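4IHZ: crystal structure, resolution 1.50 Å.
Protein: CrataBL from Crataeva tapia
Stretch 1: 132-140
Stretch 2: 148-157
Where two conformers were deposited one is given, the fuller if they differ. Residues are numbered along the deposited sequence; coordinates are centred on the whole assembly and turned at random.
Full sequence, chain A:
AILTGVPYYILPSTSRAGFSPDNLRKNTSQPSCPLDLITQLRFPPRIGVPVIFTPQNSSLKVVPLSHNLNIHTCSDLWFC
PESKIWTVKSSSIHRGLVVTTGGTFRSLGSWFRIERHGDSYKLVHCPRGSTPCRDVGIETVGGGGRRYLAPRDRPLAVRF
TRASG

Stretch 1, residues 132-140: PCRDVGIET
Stretch 2 148-157: YLAPRDRPLA

Strand 134-139 runs antiparallel to the strand beginning at Tyr148 (150° between directions, 4.4 Å at closest approach); beyond it, 152-157 loops back along stretch 1. Cys133 O (phi/psi -110/164) takes a 2.5 Å bond from water 1, which also donates to Asp153 OD1, bridging the two. Arg134, extended (m, t, t), lays CD 3.5 Å from Pro151 O. Asp135 N donates to Asp153 OD1 (2.9 Å), while Asp153 N returns a weak bond to Asp135 O (3.0 Å); Asp153 (phi/psi 56/23, chi1 m) makes the turn. Val136 (t) sets CG1 4.0 Å from Leu149 CB, an apolar contact, and its O accepts from Leu156 N (3.0 Å, nearly linear). Gly137 (-134/-172) pairs with Ala150 through N to O (2.8 Å) and O to N (2.9 Å); its CA lies 3.2 Å from Arg154 O, which an ideal CB would strike at 2.0 Å, so the close approach depends on glycine. Ile138 (m, t) shares a face with Val136 and Leu149, making apolar contacts from CG1 to Leu149 CD2 (3.9 Å) and CD1 to Leu156 CD2 (3.7 Å; Leu156 t, p). Glu139 pairs with Tyr148, N to O 2.8 Å and O to N 2.9 Å. Its side chain (m, m) sets CB over the Tyr148 ring (p, chi2 89°), 4.0 Å from the centroid, a CH-pi contact; its carboxylate OE2 meets the guanidinium NH2 of Arg154 (m, t, m), opposite charges in a 2.6 Å salt bridge.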

# COMPACT_ATOMS: atom_id res chain seq x y z
N PRO A 132 4.77 -20.79 17.43
CA PRO A 132 5.03 -19.75 18.44
C PRO A 132 5.16 -18.41 17.75
O PRO A 132 5.53 -18.34 16.58
CB PRO A 132 6.41 -20.13 18.99
CG PRO A 132 6.58 -21.55 18.62
CD PRO A 132 5.91 -21.71 17.30
N CYS A 133 4.88 -17.36 18.51
CA CYS A 133 4.98 -16.02 17.97
C CYS A 133 6.17 -15.34 18.65
O CYS A 133 6.65 -15.80 19.68
CB CYS A 133 3.68 -15.27 18.26
SG CYS A 133 2.17 -16.05 17.63
N ARG A 134 6.63 -14.23 18.08
CA ARG A 134 7.73 -13.49 18.67
C ARG A 134 7.21 -12.20 19.26
O ARG A 134 6.49 -11.46 18.60
CB ARG A 134 8.77 -13.15 17.60
CG ARG A 134 9.64 -14.35 17.21
CD ARG A 134 10.72 -13.96 16.24
NE ARG A 134 11.44 -15.15 15.78
CZ ARG A 134 11.35 -15.67 14.55
NH1 ARG A 134 10.59 -15.13 13.60
NH2 ARG A 134 12.06 -16.78 14.28
N ASP A 135 7.60 -11.91 20.49
CA ASP A 135 7.15 -10.68 21.16
C ASP A 135 7.75 -9.46 20.46
O ASP A 135 8.92 -9.44 20.11
CB ASP A 135 7.59 -10.68 22.64
CG ASP A 135 6.81 -11.69 23.50
OD1 ASP A 135 5.84 -12.31 23.05
OD2 ASP A 135 7.20 -11.86 24.67
N VAL A 136 6.93 -8.44 20.28
CA VAL A 136 7.40 -7.19 19.68
C VAL A 136 7.83 -6.25 20.80
O VAL A 136 7.11 -6.05 21.79
CB VAL A 136 6.27 -6.54 18.89
CG1 VAL A 136 6.68 -5.12 18.47
CG2 VAL A 136 6.00 -7.41 17.64
N GLY A 137 9.06 -5.75 20.67
CA GLY A 137 9.63 -4.83 21.64
C GLY A 137 10.28 -3.67 20.95
O GLY A 137 10.15 -3.48 19.74
N ILE A 138 10.98 -2.86 21.74
CA ILE A 138 11.63 -1.66 21.23
C ILE A 138 13.15 -1.93 21.10
O ILE A 138 13.79 -2.50 22.01
CB ILE A 138 11.35 -0.44 22.17
CG1 ILE A 138 9.97 0.16 21.92
CG2 ILE A 138 12.44 0.63 22.00
CD1 ILE A 138 9.62 1.30 22.91
N GLU A 139 13.73 -1.47 19.99
CA GLU A 139 15.18 -1.60 19.77
C GLU A 139 15.77 -0.30 19.29
O GLU A 139 15.05 0.57 18.86
CB GLU A 139 15.49 -2.67 18.73
CG GLU A 139 14.97 -4.06 19.10
CD GLU A 139 15.84 -4.79 20.13
OE1 GLU A 139 17.04 -4.46 20.28
OE2 GLU A 139 15.31 -5.71 20.78
N THR A 140 17.09 -0.17 19.39
CA THR A 140 17.77 1.02 18.92
C THR A 140 18.90 0.68 17.97
O THR A 140 19.37 1.56 17.25
CB THR A 140 18.37 1.86 20.06
OG1 THR A 140 19.34 1.07 20.75
CG2 THR A 140 17.30 2.33 21.05
N TYR A 148 12.81 1.76 17.43
CA TYR A 148 11.88 1.15 16.46
C TYR A 148 11.35 -0.14 17.02
O TYR A 148 11.96 -0.76 17.89
CB TYR A 148 12.59 0.91 15.12
CG TYR A 148 13.82 0.05 15.22
CD1 TYR A 148 13.71 -1.34 15.10
CD2 TYR A 148 15.06 0.62 15.43
CE1 TYR A 148 14.85 -2.15 15.21
CE2 TYR A 148 16.18 -0.18 15.54
CZ TYR A 148 16.06 -1.54 15.40
OH TYR A 148 17.16 -2.35 15.51
N LEU A 149 10.20 -0.56 16.53
CA LEU A 149 9.57 -1.82 16.94
C LEU A 149 10.17 -3.01 16.19
O LEU A 149 10.45 -2.92 15.00
CB LEU A 149 8.05 -1.75 16.74
CG LEU A 149 7.29 -0.73 17.56
CD1 LEU A 149 5.84 -0.94 17.16
CD2 LEU A 149 7.49 -0.95 19.07
N ALA A 150 10.40 -4.11 16.92
CA ALA A 150 11.03 -5.30 16.33
C ALA A 150 10.57 -6.54 17.07
O ALA A 150 10.42 -6.53 18.29
CB ALA A 150 12.51 -5.17 16.40
N PRO A 151 10.39 -7.65 16.35
CA PRO A 151 9.92 -8.87 17.02
C PRO A 151 11.10 -9.70 17.52
O PRO A 151 11.56 -10.63 16.85
CB PRO A 151 9.14 -9.59 15.91
CG PRO A 151 9.85 -9.19 14.65
CD PRO A 151 10.38 -7.77 14.88
N ARG A 152 11.59 -9.35 18.70
CA ARG A 152 12.80 -10.00 19.20
C ARG A 152 12.62 -10.59 20.58
O ARG A 152 13.60 -10.68 21.36
CB ARG A 152 13.98 -9.03 19.14
CG ARG A 152 14.27 -8.61 17.72
CD ARG A 152 15.57 -7.88 17.52
NE ARG A 152 15.58 -7.26 16.20
CZ ARG A 152 16.43 -6.32 15.81
NH1 ARG A 152 17.40 -5.90 16.63
NH2 ARG A 152 16.32 -5.81 14.60
N ASP A 153 11.38 -11.02 20.84
CA ASP A 153 11.01 -11.74 22.07
C ASP A 153 11.31 -11.07 23.42
O ASP A 153 11.41 -11.76 24.45
CB ASP A 153 11.49 -13.20 22.04
CG ASP A 153 10.51 -14.10 21.31
OD1 ASP A 153 9.27 -14.00 21.58
OD2 ASP A 153 10.99 -14.88 20.47
N ARG A 154 11.44 -9.74 23.40
CA ARG A 154 11.49 -8.91 24.63
C ARG A 154 10.31 -7.95 24.61
O ARG A 154 10.37 -6.88 23.98
CB ARG A 154 12.80 -8.13 24.68
CG ARG A 154 14.01 -9.05 24.74
CD ARG A 154 15.30 -8.27 24.74
NE ARG A 154 15.66 -7.75 23.41
CZ ARG A 154 16.28 -8.45 22.46
NH1 ARG A 154 16.56 -9.73 22.64
NH2 ARG A 154 16.60 -7.86 21.31
N PRO A 155 9.19 -8.33 25.24
CA PRO A 155 7.98 -7.58 24.91
C PRO A 155 7.95 -6.17 25.48
O PRO A 155 8.40 -5.95 26.60
CB PRO A 155 6.86 -8.41 25.51
CG PRO A 155 7.52 -9.18 26.63
CD PRO A 155 8.94 -9.43 26.19
N LEU A 156 7.45 -5.25 24.67
CA LEU A 156 7.06 -3.93 25.16
C LEU A 156 5.64 -4.01 25.70
O LEU A 156 4.71 -4.37 24.97
CB LEU A 156 7.11 -2.91 24.01
CG LEU A 156 6.65 -1.50 24.41
CD1 LEU A 156 7.56 -0.83 25.43
CD2 LEU A 156 6.52 -0.65 23.15
N ALA A 157 5.45 -3.70 26.99
CA ALA A 157 4.07 -3.57 27.49
C ALA A 157 3.37 -2.36 26.89
O ALA A 157 3.89 -1.23 26.97
CB ALA A 157 4.04 -3.46 29.01
O HOH W 1 6.70 -15.84 22.22
O HOH W 2 12.86 -16.22 17.96
O HOH W 3 4.46 -5.25 22.40
O HOH W 4 10.84 -3.63 24.70
O HOH W 5 18.61 -7.14 18.90